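Side-chain contacts in ethylbenzene dehydrogenase alpha-subunit (Aromatoleum aromaticum, PDB 2IVF), which is the large, cofactor-carrying subunit of a molybdenum enzyme of the molybdopterin oxidoreductase family and holds an iron/sulfur cluster and a molybdenum atom: residues G227-F232 and R953-N958; D521-D526 and H808-Q813; M528-F533 and T775-Y780; M795-H798 and K802-F805. All blocks are in the same frame, centred on the assembly; numbering follows the deposited sequence.

Contact 1. Residues G227-F232 and R953-N958. With GOL (glycerol), chain H.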
# COMPACT_ATOMS: atom_id res chain seq x y z
N GLY A 227 21.27 -13.02 -10.44
CA GLY A 227 21.20 -14.22 -11.24
C GLY A 227 21.02 -13.88 -12.72
O GLY A 227 21.56 -14.53 -13.60
N ALA A 228 20.24 -12.85 -12.97
CA ALA A 228 20.13 -12.33 -14.32
C ALA A 228 21.49 -11.76 -14.71
O ALA A 228 22.01 -12.02 -15.80
CB ALA A 228 19.04 -11.23 -14.36
N PHE A 229 22.08 -10.98 -13.80
CA PHE A 229 23.36 -10.31 -14.08
C PHE A 229 24.36 -11.36 -14.47
O PHE A 229 25.13 -11.19 -15.38
CB PHE A 229 23.82 -9.58 -12.80
CG PHE A 229 24.81 -8.47 -13.04
CD1 PHE A 229 24.57 -7.47 -13.95
CD2 PHE A 229 25.94 -8.39 -12.26
CE1 PHE A 229 25.49 -6.46 -14.14
CE2 PHE A 229 26.89 -7.37 -12.44
CZ PHE A 229 26.64 -6.39 -13.35
N HIS A 230 24.35 -12.48 -13.76
CA HIS A 230 25.36 -13.49 -13.98
C HIS A 230 25.08 -14.42 -15.16
O HIS A 230 26.01 -14.93 -15.75
CB HIS A 230 25.64 -14.24 -12.69
CG HIS A 230 26.34 -13.37 -11.69
ND1 HIS A 230 26.42 -13.69 -10.36
CD2 HIS A 230 26.95 -12.15 -11.83
CE1 HIS A 230 27.07 -12.72 -9.72
NE2 HIS A 230 27.40 -11.78 -10.59
N THR A 231 23.82 -14.54 -15.53
CA THR A 231 23.38 -15.39 -16.65
C THR A 231 23.48 -14.64 -17.97
O THR A 231 24.08 -15.12 -18.95
CB THR A 231 21.95 -15.86 -16.43
OG1 THR A 231 21.87 -16.59 -15.19
CG2 THR A 231 21.45 -16.74 -17.58
N PHE A 232 22.93 -13.42 -17.98
CA PHE A 232 22.84 -12.62 -19.19
C PHE A 232 23.88 -11.49 -19.28
O PHE A 232 24.04 -10.86 -20.34
CB PHE A 232 21.46 -12.01 -19.26
CG PHE A 232 20.33 -13.00 -19.12
CD1 PHE A 232 20.11 -13.97 -20.09
CD2 PHE A 232 19.46 -12.94 -18.03
CE1 PHE A 232 19.05 -14.85 -19.99
CE2 PHE A 232 18.38 -13.83 -17.93
CZ PHE A 232 18.20 -14.78 -18.91
N ARG A 953 31.17 -8.10 -11.98
CA ARG A 953 31.61 -6.70 -12.02
C ARG A 953 30.68 -5.77 -11.28
O ARG A 953 29.56 -6.14 -10.94
CB ARG A 953 31.74 -6.20 -13.45
CG ARG A 953 30.44 -6.18 -14.22
CD ARG A 953 30.67 -6.29 -15.76
NE ARG A 953 29.49 -6.88 -16.46
CZ ARG A 953 29.49 -7.23 -17.75
NH1 ARG A 953 30.58 -7.08 -18.47
NH2 ARG A 953 28.42 -7.75 -18.31
N TYR A 954 31.16 -4.57 -11.02
CA TYR A 954 30.35 -3.56 -10.39
C TYR A 954 30.34 -2.29 -11.22
O TYR A 954 31.39 -1.78 -11.64
CB TYR A 954 30.84 -3.24 -8.96
CG TYR A 954 30.12 -2.05 -8.37
CD1 TYR A 954 28.76 -2.11 -8.08
CD2 TYR A 954 30.76 -0.82 -8.19
CE1 TYR A 954 28.06 -1.00 -7.57
CE2 TYR A 954 30.07 0.28 -7.65
CZ TYR A 954 28.73 0.20 -7.38
OH TYR A 954 28.03 1.28 -6.88
N TYR A 955 29.14 -1.78 -11.44
CA TYR A 955 28.95 -0.39 -11.82
C TYR A 955 27.61 -0.04 -11.17
O TYR A 955 26.98 -0.91 -10.57
CB TYR A 955 28.95 -0.21 -13.33
CG TYR A 955 27.92 -1.05 -14.07
CD1 TYR A 955 26.61 -0.61 -14.21
CD2 TYR A 955 28.26 -2.28 -14.66
CE1 TYR A 955 25.66 -1.35 -14.90
CE2 TYR A 955 27.27 -3.04 -15.35
CZ TYR A 955 25.99 -2.57 -15.47
OH TYR A 955 24.98 -3.28 -16.15
N PHE A 956 27.20 1.22 -11.28
CA PHE A 956 26.13 1.77 -10.46
C PHE A 956 24.88 0.88 -10.53
O PHE A 956 24.43 0.51 -11.62
CB PHE A 956 25.84 3.20 -10.91
CG PHE A 956 24.71 3.88 -10.17
CD1 PHE A 956 24.61 3.82 -8.79
CD2 PHE A 956 23.78 4.64 -10.87
CE1 PHE A 956 23.57 4.47 -8.11
CE2 PHE A 956 22.74 5.29 -10.20
CZ PHE A 956 22.64 5.20 -8.82
N MET A 957 24.36 0.56 -9.34
CA MET A 957 23.20 -0.30 -9.11
C MET A 957 23.37 -1.78 -9.45
O MET A 957 22.43 -2.58 -9.24
CB MET A 957 21.98 0.26 -9.83
CG MET A 957 21.70 1.70 -9.47
SD MET A 957 20.24 2.33 -10.30
CE MET A 957 20.72 1.88 -11.95
N ASN A 958 24.54 -2.16 -9.94
CA ASN A 958 24.75 -3.48 -10.50
C ASN A 958 26.01 -4.12 -9.97
O ASN A 958 27.10 -3.70 -10.29
CB ASN A 958 24.86 -3.38 -12.02
CG ASN A 958 23.58 -3.00 -12.67
OD1 ASN A 958 22.87 -3.85 -13.20
ND2 ASN A 958 23.26 -1.71 -12.63
C1 GOL H . 30.20 -11.55 -8.19
O1 GOL H . 30.08 -12.89 -8.70
C2 GOL H . 30.32 -10.33 -9.09
O2 GOL H . 29.11 -9.78 -9.59
C3 GOL H . 31.06 -9.18 -8.41
O3 GOL H . 30.34 -7.95 -8.24
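The ring of Phe229, borne by the helix 226-232, enters the bend of the loop 953-958, which closes with a type II beta turn from Tyr955 to Asn958. In this enzyme of the molybdopterin oxidoreductase family, helix and loop lie 721 residues apart in the chain; the side chain of Asn958 is about 14 Å from the bound molybdenum atom. The packing is apolar in the main. With CG anti to the backbone N (chi1 -159°), the Phe229 ring projects from the helix toward the loop, and its CZ reaches CB of Asn958 at 3.7 Å and also touches CG of Arg953. Tyr955 meets it obliquely, the ring planes 63° apart, with Phe229 CZ 4.0 Å from Tyr955 CE2. CB of Asn958 also lies over one face of the Tyr955 ring, toward its rim, joining the two ends of the turn.

Polar contacts flank this packing. The carbonyl O of Arg953 sits at the edge of the Phe229 ring, 3.3 Å from CE2. The guanidinium group of Arg953 bonds through NH2 to the carbonyls of Gly233 and Pro806. Asn958 ND2 donates to Phe956 O across 2.7 Å and is also bonded to His236. Beside the ring, a glycerol probably derived from the crystallisation liquor lies near both segments: its O2 is hydrogen-bonded to His230 NE2 at 2.8 Å, in the plane of the imidazole.

Contact 2. Residues D521-D526 and H808-Q813; sequences DPTSTD and HTRRAQ
Arg810 crosses between two loops with a single guanidinium group that grips both a carboxylate and a hydroxyl, and it does so from a residue with positive phi (66°). Its NH2 forms a salt bridge with Asp521 OD2 at 2.7 Å, and its NH1 donates to Thr523 OG1 at 2.8 Å. The two bonds differ in quality. The one to Thr523 is nearly straight, with 163° at the hydrogen, and lies in the guanidinium plane; the one to Asp521 is more bent, and NH2 approaches OD2 from above the carboxylate plane. The Arg810 chain bends at chi2 (-75°) before running on to its partners.

The acceptors are positioned by the turn that carries them. Segment 521-526 links helix 504-520 to helix 526-540, and its residues 521-524 form a type I beta turn. Asp521 OD1 takes the backbone N of Thr523 at 2.9 Å, an Asx turn, while OD2 is left to meet the arginine. Ser524 OG donates to the carbonyl O of Asp521.

On the other side, 808-813 lies in the loop between helices 796-800 and 819-824. Thr809 OG1 accepts from Arg811 N at 3.2 Å, an ST turn, while Gln813 OE1 accepts from both the N and the OG1 of Thr809 and from Gln951 NE2. Arg371 adds a second cation at Asp521 OD2, and its carbonyl O receives Arg810 NH1; shared by two arginines, the carboxylate would be expected to favour its ionised form.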
# COMPACT_ATOMS: atom_id res chain seq x y z
N ASP A 521 38.42 -5.63 -28.49
CA ASP A 521 37.71 -6.76 -29.08
C ASP A 521 36.74 -6.32 -30.18
O ASP A 521 35.66 -5.82 -29.88
CB ASP A 521 36.97 -7.49 -27.98
CG ASP A 521 36.29 -8.75 -28.47
OD1 ASP A 521 36.21 -8.98 -29.70
OD2 ASP A 521 35.86 -9.53 -27.60
N PRO A 522 37.10 -6.53 -31.46
CA PRO A 522 36.23 -6.10 -32.56
C PRO A 522 34.89 -6.82 -32.67
O PRO A 522 34.10 -6.49 -33.56
CB PRO A 522 37.08 -6.38 -33.81
CG PRO A 522 38.48 -6.50 -33.32
CD PRO A 522 38.36 -7.12 -31.97
N THR A 523 34.64 -7.81 -31.82
CA THR A 523 33.37 -8.51 -31.81
C THR A 523 32.46 -7.91 -30.74
O THR A 523 31.29 -8.29 -30.61
CB THR A 523 33.56 -10.03 -31.58
OG1 THR A 523 34.14 -10.25 -30.29
CG2 THR A 523 34.48 -10.64 -32.66
N SER A 524 33.01 -6.95 -29.99
CA SER A 524 32.27 -6.29 -28.92
C SER A 524 31.06 -5.56 -29.48
O SER A 524 31.08 -5.11 -30.61
CB SER A 524 33.15 -5.28 -28.20
OG SER A 524 34.20 -5.93 -27.52
N THR A 525 30.03 -5.45 -28.64
CA THR A 525 28.80 -4.72 -28.98
C THR A 525 28.72 -3.38 -28.26
O THR A 525 29.44 -3.11 -27.28
CB THR A 525 27.57 -5.51 -28.59
OG1 THR A 525 27.63 -5.77 -27.18
CG2 THR A 525 27.49 -6.83 -29.34
N ASP A 526 27.80 -2.55 -28.72
CA ASP A 526 27.51 -1.29 -28.04
C ASP A 526 27.24 -1.52 -26.56
O ASP A 526 27.71 -0.76 -25.69
CB ASP A 526 26.33 -0.57 -28.72
CG ASP A 526 25.15 -1.50 -29.05
OD1 ASP A 526 24.97 -2.58 -28.45
OD2 ASP A 526 24.39 -1.13 -29.97
N HIS A 808 31.09 -13.85 -20.38
CA HIS A 808 32.25 -14.69 -20.67
C HIS A 808 32.11 -15.52 -21.97
O HIS A 808 33.00 -15.48 -22.85
CB HIS A 808 32.46 -15.63 -19.49
CG HIS A 808 33.77 -16.34 -19.49
ND1 HIS A 808 34.98 -15.68 -19.37
CD2 HIS A 808 34.07 -17.66 -19.57
CE1 HIS A 808 35.96 -16.57 -19.39
NE2 HIS A 808 35.44 -17.78 -19.50
N THR A 809 31.02 -16.27 -22.05
CA THR A 809 30.70 -17.18 -23.17
C THR A 809 30.01 -16.52 -24.36
O THR A 809 29.77 -17.18 -25.40
CB THR A 809 29.77 -18.30 -22.73
OG1 THR A 809 28.53 -17.76 -22.24
CG2 THR A 809 30.43 -19.19 -21.66
N ARG A 810 29.68 -15.24 -24.20
CA ARG A 810 28.86 -14.46 -25.15
C ARG A 810 27.42 -14.95 -25.28
O ARG A 810 26.67 -14.52 -26.16
CB ARG A 810 29.51 -14.39 -26.52
CG ARG A 810 30.72 -13.47 -26.57
CD ARG A 810 30.30 -11.97 -26.55
NE ARG A 810 31.46 -11.12 -26.24
CZ ARG A 810 32.28 -10.61 -27.14
NH1 ARG A 810 32.10 -10.85 -28.42
NH2 ARG A 810 33.32 -9.86 -26.76
N ARG A 811 27.05 -15.85 -24.39
CA ARG A 811 25.73 -16.44 -24.38
C ARG A 811 25.07 -16.33 -23.02
O ARG A 811 25.67 -15.84 -22.05
CB ARG A 811 25.82 -17.89 -24.81
CG ARG A 811 26.24 -18.03 -26.26
CD ARG A 811 27.18 -19.20 -26.53
NE ARG A 811 27.25 -19.30 -27.98
CZ ARG A 811 28.00 -18.53 -28.77
NH1 ARG A 811 28.85 -17.65 -28.25
NH2 ARG A 811 27.93 -18.67 -30.08
N ALA A 812 23.79 -16.68 -22.97
CA ALA A 812 23.07 -16.72 -21.71
C ALA A 812 23.70 -17.92 -21.01
O ALA A 812 23.61 -19.02 -21.52
CB ALA A 812 21.62 -16.90 -21.91
N GLN A 813 24.34 -17.68 -19.88
CA GLN A 813 25.37 -18.56 -19.39
C GLN A 813 24.99 -19.16 -18.06
O GLN A 813 24.93 -18.48 -17.07
CB GLN A 813 26.66 -17.79 -19.25
CG GLN A 813 27.79 -18.68 -18.88
CD GLN A 813 29.11 -17.98 -18.85
OE1 GLN A 813 29.30 -16.97 -19.54
NE2 GLN A 813 30.05 -18.51 -18.07

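Contact 3. Residues M528-F533 and T775-Y780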
# COMPACT_ATOMS: atom_id res chain seq x y z
N MET A 528 28.38 -3.68 -24.62
CA MET A 528 29.64 -3.92 -23.91
C MET A 528 30.45 -2.63 -23.72
O MET A 528 31.04 -2.39 -22.66
CB MET A 528 30.45 -4.94 -24.69
CG MET A 528 29.78 -6.31 -24.72
SD MET A 528 30.63 -7.44 -25.79
CE MET A 528 29.38 -8.68 -25.99
N GLY A 529 30.44 -1.79 -24.74
CA GLY A 529 31.08 -0.49 -24.66
C GLY A 529 30.44 0.33 -23.55
O GLY A 529 31.13 0.98 -22.77
N ASN A 530 29.12 0.28 -23.49
CA ASN A 530 28.37 1.01 -22.45
C ASN A 530 28.69 0.54 -21.02
O ASN A 530 28.87 1.36 -20.11
CB ASN A 530 26.88 0.95 -22.75
CG ASN A 530 26.03 1.49 -21.63
OD1 ASN A 530 25.55 0.74 -20.76
ND2 ASN A 530 25.87 2.81 -21.61
N ILE A 531 28.79 -0.78 -20.82
CA ILE A 531 29.23 -1.34 -19.51
C ILE A 531 30.62 -0.84 -19.06
O ILE A 531 30.81 -0.48 -17.90
CB ILE A 531 29.26 -2.87 -19.55
CG1 ILE A 531 27.84 -3.45 -19.72
CG2 ILE A 531 29.85 -3.45 -18.28
CD1 ILE A 531 27.87 -4.85 -20.20
N GLU A 532 31.60 -0.85 -19.96
CA GLU A 532 32.93 -0.37 -19.61
C GLU A 532 32.86 1.08 -19.16
O GLU A 532 33.40 1.45 -18.12
CB GLU A 532 33.87 -0.51 -20.79
CG GLU A 532 34.10 -1.96 -21.25
CD GLU A 532 34.51 -2.88 -20.11
OE1 GLU A 532 35.23 -2.42 -19.20
OE2 GLU A 532 34.10 -4.05 -20.11
N PHE A 533 32.18 1.90 -19.95
CA PHE A 533 31.92 3.30 -19.57
C PHE A 533 31.33 3.36 -18.18
O PHE A 533 31.75 4.14 -17.33
CB PHE A 533 30.95 3.93 -20.59
CG PHE A 533 30.46 5.32 -20.22
CD1 PHE A 533 31.12 6.45 -20.67
CD2 PHE A 533 29.30 5.49 -19.47
CE1 PHE A 533 30.66 7.73 -20.35
CE2 PHE A 533 28.84 6.78 -19.15
CZ PHE A 533 29.53 7.90 -19.60
N THR A 775 19.93 6.83 -22.78
CA THR A 775 21.30 6.57 -23.25
C THR A 775 22.11 5.72 -22.26
O THR A 775 23.28 5.44 -22.50
CB THR A 775 22.06 7.90 -23.47
OG1 THR A 775 22.07 8.65 -22.25
CG2 THR A 775 21.43 8.73 -24.56
N GLY A 776 21.48 5.31 -21.15
CA GLY A 776 22.19 4.60 -20.08
C GLY A 776 22.11 3.12 -20.32
O GLY A 776 21.78 2.67 -21.42
N VAL A 777 22.38 2.34 -19.28
CA VAL A 777 22.53 0.90 -19.41
C VAL A 777 21.28 0.27 -19.98
O VAL A 777 21.37 -0.58 -20.84
CB VAL A 777 22.90 0.23 -18.05
CG1 VAL A 777 23.02 -1.28 -18.23
CG2 VAL A 777 24.20 0.80 -17.51
N SER A 778 20.11 0.71 -19.53
CA SER A 778 18.85 0.12 -19.99
C SER A 778 18.69 0.11 -21.50
O SER A 778 18.04 -0.77 -22.05
CB SER A 778 17.67 0.87 -19.38
OG SER A 778 17.52 0.62 -18.02
N ARG A 779 19.19 1.13 -22.16
CA ARG A 779 19.04 1.22 -23.58
C ARG A 779 19.58 -0.04 -24.25
O ARG A 779 19.00 -0.50 -25.23
CB ARG A 779 19.77 2.44 -24.13
CG ARG A 779 19.69 2.51 -25.61
CD ARG A 779 20.58 3.54 -26.20
NE ARG A 779 20.29 3.76 -27.62
CZ ARG A 779 19.19 4.35 -28.11
NH1 ARG A 779 18.19 4.78 -27.30
NH2 ARG A 779 19.06 4.51 -29.44
N TYR A 780 20.68 -0.59 -23.70
CA TYR A 780 21.33 -1.74 -24.29
C TYR A 780 20.92 -3.01 -23.58
O TYR A 780 20.66 -4.00 -24.26
CB TYR A 780 22.85 -1.59 -24.26
CG TYR A 780 23.28 -0.30 -24.85
CD1 TYR A 780 23.34 -0.13 -26.22
CD2 TYR A 780 23.57 0.79 -24.03
CE1 TYR A 780 23.72 1.08 -26.76
CE2 TYR A 780 23.94 2.02 -24.57
CZ TYR A 780 24.01 2.15 -25.94
OH TYR A 780 24.35 3.39 -26.48
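Asn530 lays its amide against Tyr780 and Val777 where two helices meet, 526-540 on one side and the first turn of 777-781 on the other. This is helix-to-helix packing within the molybdopterin oxidoreductase fold, and no hydrogen bond joins the two segments. CG stands anti to the backbone N (chi1 171°), which carries the amide out from its helix toward the partner.

The amide and the Tyr780 ring cross obliquely, their planes 40° apart. The contact is made at the CD2-CE2 bond of the ring: CG of Asn530 lies 3.5 Å from CD2 of Tyr780, and ND2 lies 3.6 Å from CE2. CD of Arg779 lies over one face of the ring, toward its rim, and Tyr780 also touches Asp526 and Glu527 at the start of the helix that bears Asn530.

Val777 crosses Asn530 at about a right angle and touches the other end of the amide. Its CG2 is 3.5 Å from Asn530 OD1, while the remaining methyl branch, CG1, packs toward Tyr955. Val777 also meets Met534, one turn further along the helix that bears Asn530. The closest approach across the two segments belongs to the amide oxygen, with Asn530 OD1 3.3 Å from CA of Val777.

Contact 4. Residues M795-H798 and K802-F805; sequences MRWH and KKVF
His798 ND1 donates to the carbonyl O of Lys803 at 2.7 Å, a nearly straight bond (170° at the hydrogen) that lies in the plane of the imidazole. A second bond, from Lys803 N to Trp797 O at 2.9 Å, joins the backbones at the C-terminal exit of helix 796-800, where Lys802 is the first residue to leave helical geometry, at positive phi; Lys803 is tied to the helix through both its N and its O.

Phe805 stacks face to face on the same imidazole, with centroids 3.9 Å apart and planes only 13° from parallel. The stack sets the tilt of the ring, and the bonds at ND1 and at NE2, to Lys234, fix its rotation. CE of Met795 meets the edge of the Phe805 ring, 3.5 Å from CE2, brought there by a bend at chi3 (72°).

The extended Lys803 chain runs alongside Trp797 and brings NZ to 3.6 Å from CE3 of the indole. That ammonium forms a salt bridge with Asp526, and Trp797 NE1 is bonded to Glu785. Helix 796-800 follows helix 777-781 in the chain, and both it and the segment 802-805 pack against helix 526-540, where His798 touches Glu527 and Val804 touches Met528.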
# COMPACT_ATOMS: atom_id res chain seq x y z
N MET A 795 14.86 -8.33 -24.65
CA MET A 795 15.72 -9.37 -25.18
C MET A 795 15.46 -9.74 -26.62
O MET A 795 16.08 -10.69 -27.14
CB MET A 795 15.72 -10.60 -24.29
CG MET A 795 16.05 -10.28 -22.83
SD MET A 795 16.17 -11.75 -21.82
CE MET A 795 17.71 -12.42 -22.41
N ARG A 796 14.60 -8.97 -27.30
CA ARG A 796 14.29 -9.21 -28.70
C ARG A 796 15.55 -9.26 -29.58
O ARG A 796 15.61 -10.02 -30.50
CB ARG A 796 13.37 -8.14 -29.24
CG ARG A 796 12.66 -8.56 -30.51
CD ARG A 796 11.89 -7.43 -31.17
NE ARG A 796 12.77 -6.34 -31.56
CZ ARG A 796 13.53 -6.31 -32.65
NH1 ARG A 796 13.55 -7.32 -33.53
NH2 ARG A 796 14.26 -5.24 -32.87
N TRP A 797 16.53 -8.39 -29.32
CA TRP A 797 17.75 -8.37 -30.16
C TRP A 797 18.52 -9.69 -30.06
O TRP A 797 19.14 -10.17 -31.04
CB TRP A 797 18.65 -7.21 -29.75
CG TRP A 797 18.05 -5.87 -29.92
CD1 TRP A 797 17.02 -5.53 -30.75
CD2 TRP A 797 18.47 -4.66 -29.30
NE1 TRP A 797 16.73 -4.20 -30.64
CE2 TRP A 797 17.60 -3.63 -29.76
CE3 TRP A 797 19.50 -4.33 -28.41
CZ2 TRP A 797 17.74 -2.30 -29.37
CZ3 TRP A 797 19.63 -3.01 -28.00
CH2 TRP A 797 18.73 -2.02 -28.45
N HIS A 798 18.54 -10.26 -28.87
CA HIS A 798 19.17 -11.55 -28.69
C HIS A 798 18.47 -12.62 -29.51
O HIS A 798 19.12 -13.41 -30.20
CB HIS A 798 19.28 -11.94 -27.22
CG HIS A 798 19.98 -10.90 -26.40
ND1 HIS A 798 21.28 -10.52 -26.65
CD2 HIS A 798 19.56 -10.15 -25.35
CE1 HIS A 798 21.63 -9.58 -25.78
NE2 HIS A 798 20.60 -9.34 -24.98
N LYS A 802 19.94 -12.25 -33.05
CA LYS A 802 21.01 -13.13 -32.66
C LYS A 802 22.17 -12.37 -32.05
O LYS A 802 23.31 -12.76 -32.18
CB LYS A 802 21.45 -14.01 -33.83
CG LYS A 802 20.31 -14.69 -34.55
CD LYS A 802 19.45 -15.56 -33.64
CE LYS A 802 18.15 -15.98 -34.36
NZ LYS A 802 17.24 -16.70 -33.43
N LYS A 803 21.83 -11.27 -31.40
CA LYS A 803 22.82 -10.45 -30.72
C LYS A 803 23.41 -11.19 -29.50
O LYS A 803 22.68 -11.74 -28.66
CB LYS A 803 22.23 -9.10 -30.31
CG LYS A 803 23.27 -8.06 -29.94
CD LYS A 803 22.66 -6.76 -29.37
CE LYS A 803 23.71 -5.70 -29.06
NZ LYS A 803 23.10 -4.34 -28.84
N VAL A 804 24.73 -11.17 -29.42
CA VAL A 804 25.47 -11.80 -28.33
C VAL A 804 25.14 -11.14 -26.99
O VAL A 804 24.66 -9.99 -26.93
CB VAL A 804 27.02 -11.80 -28.59
CG1 VAL A 804 27.38 -12.68 -29.82
CG2 VAL A 804 27.60 -10.38 -28.78
N PHE A 805 25.42 -11.88 -25.92
CA PHE A 805 25.22 -11.39 -24.58
C PHE A 805 26.54 -10.93 -24.03
O PHE A 805 27.59 -11.48 -24.39
CB PHE A 805 24.72 -12.52 -23.68
CG PHE A 805 23.33 -12.92 -23.94
CD1 PHE A 805 23.03 -13.81 -24.97
CD2 PHE A 805 22.32 -12.42 -23.17
CE1 PHE A 805 21.71 -14.21 -25.18
CE2 PHE A 805 21.01 -12.78 -23.38
CZ PHE A 805 20.71 -13.69 -24.39

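Contact 1 is buried, contacts 2 and 4 are partly buried, and contact 3 lies at the surface. The chemistry does not simply follow burial: contact 1 is built round an aromatic ring and contact 3 round an amide without bonds across it, whereas contact 2 rests on an arginine salt bridge and contact 4 on one backbone bond, a histidine-to-carbonyl bond and a ring stack. The helix 526-540 links them, carrying one side of contact 3, beginning at the end of contact 2 and touching contacts 1 and 4. Direct joins include a probable hydrogen bond of Arg810 O with Phe805 N between contacts 2 and 4, and Phe232 of contact 1 packing on Phe805 of contact 4.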